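Local coordinates for protein bifunctional dTDP-4-dehydrorhamnose 3,5-epimerase/dTDP-4-dehydrorhamnose reductase (Arabidopsis thaliana, PDB 4QQR) that catalyses the 3,5-epimerisation of dTDP-4-keto-6-deoxyglucose and the NADPH-dependent 4-keto reduction that follows, yielding dTDP-L-rhamnose, and also makes UDP-L-rhamnose, at residues C162-R167 against Y219-P224; V190-N195 against S228-L233. One frame throughout, in Å; residues are numbered along the deposited sequence.

Contact 1: C162-R167 against Y219-P224; sequences CTLRVR and YNFTNP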
loop_
_atom_site.group_PDB
_atom_site.type_symbol
_atom_site.label_atom_id
_atom_site.label_comp_id
_atom_site.label_asym_id
_atom_site.label_seq_id
_atom_site.Cartn_x
_atom_site.Cartn_y
_atom_site.Cartn_z
ATOM N N CYS A 162 13.596 -8.186 6.240
ATOM C CA CYS A 162 13.475 -9.598 5.917
ATOM C C CYS A 162 12.035 -10.069 6.167
ATOM O O CYS A 162 11.650 -10.381 7.295
ATOM C CB CYS A 162 14.473 -10.419 6.730
ATOM S SG CYS A 162 14.431 -12.198 6.370
ATOM N N THR A 163 11.246 -10.092 5.091
ATOM C CA THR A 163 9.861 -10.540 5.130
ATOM C C THR A 163 9.726 -12.065 5.135
ATOM O O THR A 163 10.271 -12.764 4.274
ATOM C CB THR A 163 9.086 -9.955 3.962
ATOM O OG1 THR A 163 8.982 -8.551 4.160
ATOM C CG2 THR A 163 7.684 -10.547 3.870
ATOM N N LEU A 164 8.995 -12.554 6.131
ATOM C CA LEU A 164 8.769 -13.980 6.341
ATOM C C LEU A 164 7.293 -14.334 6.088
ATOM O O LEU A 164 6.390 -13.797 6.754
ATOM C CB LEU A 164 9.190 -14.383 7.764
ATOM C CG LEU A 164 10.664 -14.724 8.056
ATOM C CD1 LEU A 164 11.583 -14.036 7.108
ATOM C CD2 LEU A 164 11.064 -14.361 9.478
ATOM N N ARG A 165 7.049 -15.226 5.125
ATOM C CA ARG A 165 5.686 -15.661 4.830
ATOM C C ARG A 165 5.290 -16.840 5.717
ATOM O O ARG A 165 5.614 -18.001 5.421
ATOM C CB ARG A 165 5.531 -16.022 3.354
ATOM C CG ARG A 165 5.895 -14.901 2.379
ATOM C CD ARG A 165 5.453 -15.272 0.970
ATOM N NE ARG A 165 5.696 -14.240 -0.034
ATOM C CZ ARG A 165 6.103 -14.486 -1.278
ATOM N NH1 ARG A 165 6.334 -15.732 -1.670
ATOM N NH2 ARG A 165 6.287 -13.482 -2.130
ATOM N N VAL A 166 4.596 -16.532 6.810
ATOM C CA VAL A 166 4.081 -17.534 7.743
ATOM C C VAL A 166 2.682 -17.934 7.294
ATOM O O VAL A 166 1.887 -17.072 6.919
ATOM C CB VAL A 166 4.046 -16.971 9.192
ATOM C CG1 VAL A 166 3.133 -17.792 10.106
ATOM C CG2 VAL A 166 5.449 -16.872 9.760
ATOM N N ARG A 167 2.400 -19.238 7.292
ATOM C CA ARG A 167 1.062 -19.758 6.971
ATOM C C ARG A 167 0.584 -20.661 8.101
ATOM O O ARG A 167 1.389 -21.384 8.697
ATOM C CB ARG A 167 1.063 -20.575 5.674
ATOM C CG ARG A 167 1.323 -19.819 4.377
ATOM C CD ARG A 167 0.126 -19.873 3.434
ATOM N NE ARG A 167 -0.325 -21.229 3.197
ATOM C CZ ARG A 167 -1.545 -21.553 2.782
ATOM N NH1 ARG A 167 -2.450 -20.624 2.546
ATOM N NH2 ARG A 167 -1.859 -22.815 2.605
ATOM N N TYR A 219 11.411 -14.495 2.362
ATOM C CA TYR A 219 11.527 -15.941 2.524
ATOM C C TYR A 219 10.159 -16.548 2.778
ATOM O O TYR A 219 9.440 -16.118 3.687
ATOM C CB TYR A 219 12.444 -16.326 3.686
ATOM C CG TYR A 219 13.905 -16.049 3.469
ATOM C CD1 TYR A 219 14.405 -14.756 3.591
ATOM C CD2 TYR A 219 14.797 -17.072 3.160
ATOM C CE1 TYR A 219 15.752 -14.479 3.405
ATOM C CE2 TYR A 219 16.152 -16.805 2.967
ATOM C CZ TYR A 219 16.620 -15.497 3.094
ATOM O OH TYR A 219 17.949 -15.177 2.919
ATOM N N ASN A 220 9.800 -17.530 1.954
ATOM C CA ASN A 220 8.727 -18.456 2.269
ATOM C C ASN A 220 9.125 -19.096 3.592
ATOM O O ASN A 220 10.256 -19.557 3.743
ATOM C CB ASN A 220 8.579 -19.521 1.165
ATOM C CG ASN A 220 7.850 -19.004 -0.089
ATOM O OD1 ASN A 220 7.135 -17.995 -0.062
ATOM N ND2 ASN A 220 8.017 -19.723 -1.185
ATOM N N PHE A 221 8.214 -19.097 4.559
ATOM C CA PHE A 221 8.567 -19.438 5.943
ATOM C C PHE A 221 7.602 -20.484 6.514
ATOM O O PHE A 221 7.078 -20.349 7.618
ATOM C CB PHE A 221 8.615 -18.166 6.825
ATOM C CG PHE A 221 9.576 -18.264 7.984
ATOM C CD1 PHE A 221 10.928 -18.443 7.763
ATOM C CD2 PHE A 221 9.128 -18.190 9.287
ATOM C CE1 PHE A 221 11.813 -18.545 8.809
ATOM C CE2 PHE A 221 10.019 -18.292 10.338
ATOM C CZ PHE A 221 11.362 -18.469 10.088
ATOM N N THR A 222 7.370 -21.528 5.728
ATOM C CA THR A 222 6.562 -22.655 6.136
ATOM C C THR A 222 7.506 -23.823 6.013
ATOM O O THR A 222 8.530 -23.705 5.352
ATOM C CB THR A 222 5.367 -22.840 5.207
ATOM O OG1 THR A 222 5.783 -22.664 3.847
ATOM C CG2 THR A 222 4.319 -21.810 5.506
ATOM N N ASN A 223 7.190 -24.926 6.680
ATOM C CA ASN A 223 7.992 -26.138 6.573
ATOM C C ASN A 223 7.835 -26.709 5.186
ATOM O O ASN A 223 6.799 -26.506 4.553
ATOM C CB ASN A 223 7.550 -27.176 7.602
ATOM C CG ASN A 223 7.858 -26.753 9.007
ATOM O OD1 ASN A 223 7.167 -25.909 9.566
ATOM N ND2 ASN A 223 8.899 -27.330 9.591
ATOM N N PRO A 224 8.876 -27.391 4.690
ATOM C CA PRO A 224 8.791 -28.064 3.386
ATOM C C PRO A 224 7.631 -29.058 3.335
ATOM O O PRO A 224 7.309 -29.657 4.354
ATOM C CB PRO A 224 10.138 -28.778 3.280
ATOM C CG PRO A 224 11.077 -27.920 4.063
ATOM C CD PRO A 224 10.262 -27.327 5.193
#

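Contact 2: V190-N195 against S228-L233; sequences VVDIPN and SHNEIL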
loop_
_atom_site.group_PDB
_atom_site.type_symbol
_atom_site.label_atom_id
_atom_site.label_comp_id
_atom_site.label_asym_id
_atom_site.label_seq_id
_atom_site.Cartn_x
_atom_site.Cartn_y
_atom_site.Cartn_z
ATOM N N VAL A 190 -14.654 -30.219 8.365
ATOM C CA VAL A 190 -13.421 -29.571 7.943
ATOM C C VAL A 190 -13.202 -29.849 6.456
ATOM O O VAL A 190 -13.800 -30.765 5.893
ATOM C CB VAL A 190 -12.223 -30.018 8.814
ATOM C CG1 VAL A 190 -11.834 -31.449 8.497
ATOM C CG2 VAL A 190 -11.047 -29.070 8.640
ATOM N N VAL A 191 -12.352 -29.058 5.818
ATOM C CA VAL A 191 -12.359 -28.969 4.361
ATOM C C VAL A 191 -11.464 -29.970 3.644
ATOM O O VAL A 191 -11.682 -30.268 2.458
ATOM C CB VAL A 191 -11.933 -27.573 3.917
ATOM C CG1 VAL A 191 -12.623 -27.200 2.602
ATOM C CG2 VAL A 191 -12.233 -26.560 5.023
ATOM N N ASP A 192 -10.446 -30.447 4.361
ATOM C CA ASP A 192 -9.383 -31.297 3.810
ATOM C C ASP A 192 -8.673 -30.835 2.530
ATOM O O ASP A 192 -8.886 -31.409 1.462
ATOM C CB ASP A 192 -9.883 -32.711 3.594
ATOM C CG ASP A 192 -8.749 -33.686 3.394
ATOM O OD1 ASP A 192 -7.809 -33.686 4.226
ATOM O OD2 ASP A 192 -8.800 -34.438 2.397
ATOM N N ILE A 193 -7.808 -29.830 2.649
ATOM C CA ILE A 193 -6.963 -29.389 1.539
ATOM C C ILE A 193 -5.503 -29.421 1.983
ATOM O O ILE A 193 -5.161 -28.860 3.028
ATOM C CB ILE A 193 -7.282 -27.927 1.109
ATOM C CG1 ILE A 193 -8.793 -27.642 1.100
ATOM C CG2 ILE A 193 -6.631 -27.586 -0.233
ATOM C CD1 ILE A 193 -9.430 -27.731 -0.275
ATOM N N PRO A 194 -4.631 -30.069 1.190
ATOM C CA PRO A 194 -3.185 -30.014 1.447
ATOM C C PRO A 194 -2.732 -28.553 1.456
ATOM O O PRO A 194 -3.051 -27.809 0.514
ATOM C CB PRO A 194 -2.572 -30.703 0.220
ATOM C CG PRO A 194 -3.674 -31.348 -0.486
ATOM C CD PRO A 194 -4.955 -30.709 -0.094
ATOM N N ASN A 195 -2.008 -28.146 2.494
ATOM C CA ASN A 195 -1.511 -26.771 2.586
ATOM C C ASN A 195 -0.086 -26.716 3.129
ATOM O O ASN A 195 0.330 -27.609 3.865
ATOM C CB ASN A 195 -2.439 -25.922 3.465
ATOM C CG ASN A 195 -3.610 -25.304 2.681
ATOM O OD1 ASN A 195 -3.463 -24.278 2.025
ATOM N ND2 ASN A 195 -4.775 -25.931 2.764
ATOM N N SER A 228 -2.762 -32.067 4.685
ATOM C CA SER A 228 -4.185 -31.769 4.644
ATOM C C SER A 228 -4.694 -31.710 6.073
ATOM O O SER A 228 -3.981 -32.106 7.016
ATOM C CB SER A 228 -4.937 -32.832 3.864
ATOM O OG SER A 228 -4.983 -34.040 4.603
ATOM N N HIS A 229 -5.920 -31.207 6.232
ATOM C CA HIS A 229 -6.569 -31.126 7.547
ATOM C C HIS A 229 -6.759 -32.503 8.137
ATOM O O HIS A 229 -6.636 -32.687 9.348
ATOM C CB HIS A 229 -7.930 -30.447 7.437
ATOM C CG HIS A 229 -7.885 -29.118 6.760
ATOM N ND1 HIS A 229 -7.693 -28.986 5.399
ATOM C CD2 HIS A 229 -7.990 -27.860 7.243
ATOM C CE1 HIS A 229 -7.693 -27.708 5.079
ATOM N NE2 HIS A 229 -7.870 -26.999 6.182
ATOM N N ASN A 230 -7.050 -33.465 7.264
ATOM C CA ASN A 230 -7.268 -34.843 7.679
ATOM C C ASN A 230 -6.015 -35.516 8.198
ATOM O O ASN A 230 -6.051 -36.183 9.239
ATOM C CB ASN A 230 -7.879 -35.665 6.545
ATOM C CG ASN A 230 -9.383 -35.450 6.405
ATOM O OD1 ASN A 230 -10.037 -34.929 7.296
ATOM N ND2 ASN A 230 -9.934 -35.873 5.287
ATOM N N GLU A 231 -4.901 -35.342 7.485
ATOM C CA GLU A 231 -3.652 -35.977 7.885
ATOM C C GLU A 231 -3.304 -35.501 9.273
ATOM O O GLU A 231 -2.709 -36.241 10.062
ATOM C CB GLU A 231 -2.523 -35.676 6.896
ATOM C CG GLU A 231 -2.792 -36.244 5.510
ATOM C CD GLU A 231 -1.775 -35.828 4.454
ATOM O OE1 GLU A 231 -1.133 -36.736 3.874
ATOM O OE2 GLU A 231 -1.639 -34.608 4.174
ATOM N N ILE A 232 -3.725 -34.274 9.575
ATOM C CA ILE A 232 -3.488 -33.663 10.869
ATOM C C ILE A 232 -4.402 -34.242 11.942
ATOM O O ILE A 232 -3.930 -34.689 12.987
ATOM C CB ILE A 232 -3.667 -32.141 10.789
ATOM C CG1 ILE A 232 -2.486 -31.518 10.030
ATOM C CG2 ILE A 232 -3.806 -31.533 12.189
ATOM C CD1 ILE A 232 -2.624 -30.007 9.788
ATOM N N LEU A 233 -5.705 -34.235 11.670
ATOM C CA LEU A 233 -6.696 -34.779 12.603
ATOM C C LEU A 233 -6.396 -36.232 12.969
ATOM O O LEU A 233 -6.591 -36.639 14.117
ATOM C CB LEU A 233 -8.127 -34.637 12.047
ATOM C CG LEU A 233 -9.021 -33.440 12.445
ATOM C CD1 LEU A 233 -8.241 -32.294 13.064
ATOM C CD2 LEU A 233 -9.857 -32.919 11.279
#

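Contact 1: C162-R167 against Y219-P224
Leu164 lays its CG over one face of the Phe221 ring, 3.8 Å from the ring centroid and close to the ring normal, a CH-pi contact displaced toward the rim. Phe221 reaches this place because its CG stands anti to the backbone N (chi1 -151°), which turns the ring back along the strand, beside the Leu164 side chain. Val166 runs alongside the same ring, its CG2 meeting the edge at CD2, so one aromatic group takes up two successive aliphatic residues of that side. Next to Leu164, Cys162 SG approaches Tyr219 CD1 at 3.8 Å, an oblique sulfur-aromatic contact. The opposite face carries the polar pair: the extended Arg165 chain crosses Asn220, and NH1 donates to OD1 at 2.9 Å with the guanidinium and amide planes 43° apart. Glu152 forms a salt bridge with Arg165 NE, while Asn220 ND2 donates to the carbonyls of Phe131 and Asp268, so both buried polar ends are held from several sides. Between the faces runs a parallel ladder, in which Tyr219 N donates to Thr163 O, Arg165 N to Tyr219 O and, less straight, Phe221 N to Arg165 O. Strand 217-220 is an edge strand of the six-stranded parallel Rossmann sheet within the chain; strand 107-113 flanks 161-166 on its other side, and helix 200-212 packs against Tyr219 and Phe221.

Contact 2: V190-N195 against S228-L233
A capping box opens helix 229-239, and the loop 190-195 after strand 189-190 closes over this helix start. Ser228 is the N-cap: its OG accepts from Glu231 N at 3.2 Å, and Glu231 OE2 in return takes the N-H of Ser228 through its anti lone pair. Asp192 joins from the loop. Its CG lies anti to the backbone N (chi1 -164°), swinging the carboxylate over the first turn, where OD1 accepts from Asn230 N at 3.1 Å; the carboxylate stacks on the Asn230 amide with their planes 24° apart. Beside it, Ile193 N donates to His229 ND1 at 2.9 Å, nearly within the ring plane. Val190 CG2 reaches the same imidazole at CD2, 3.6 Å away, while CG1 slides past Leu233 CD2; helix 180-186 touches all three side chains through Ile184. The Asn230 amide oxygen is held elsewhere, by Trp246 NE1. Since Ile193 N gives its hydrogen to ND1, that nitrogen must offer a lone pair, consistent with a neutral imidazole protonated on NE2. Asp192 OD1 accepts a first-turn N-H, so the positive end of the helix dipole would probably favour its negative charge; that of Glu231 is met by a salt bridge to Lys283.

Contact 1 is wholly buried near the centre of the chain, whereas contact 2 lies toward the periphery and is only partly buried. The first joins two strands of the Rossmann sheet through a regular backbone ladder with an apolar and a polar face; the second fastens an irregular loop to a helix start, using side-chain acceptors for backbone N-H groups. They interleave along the chain: loop 190-195 falls between the two strands of contact 1, and helix 229-239 follows strand 217-220. Their centres are 20 Å apart, yet the side chains of Arg167 and Asn195 come close, in a polar contact modelled too short to be certain.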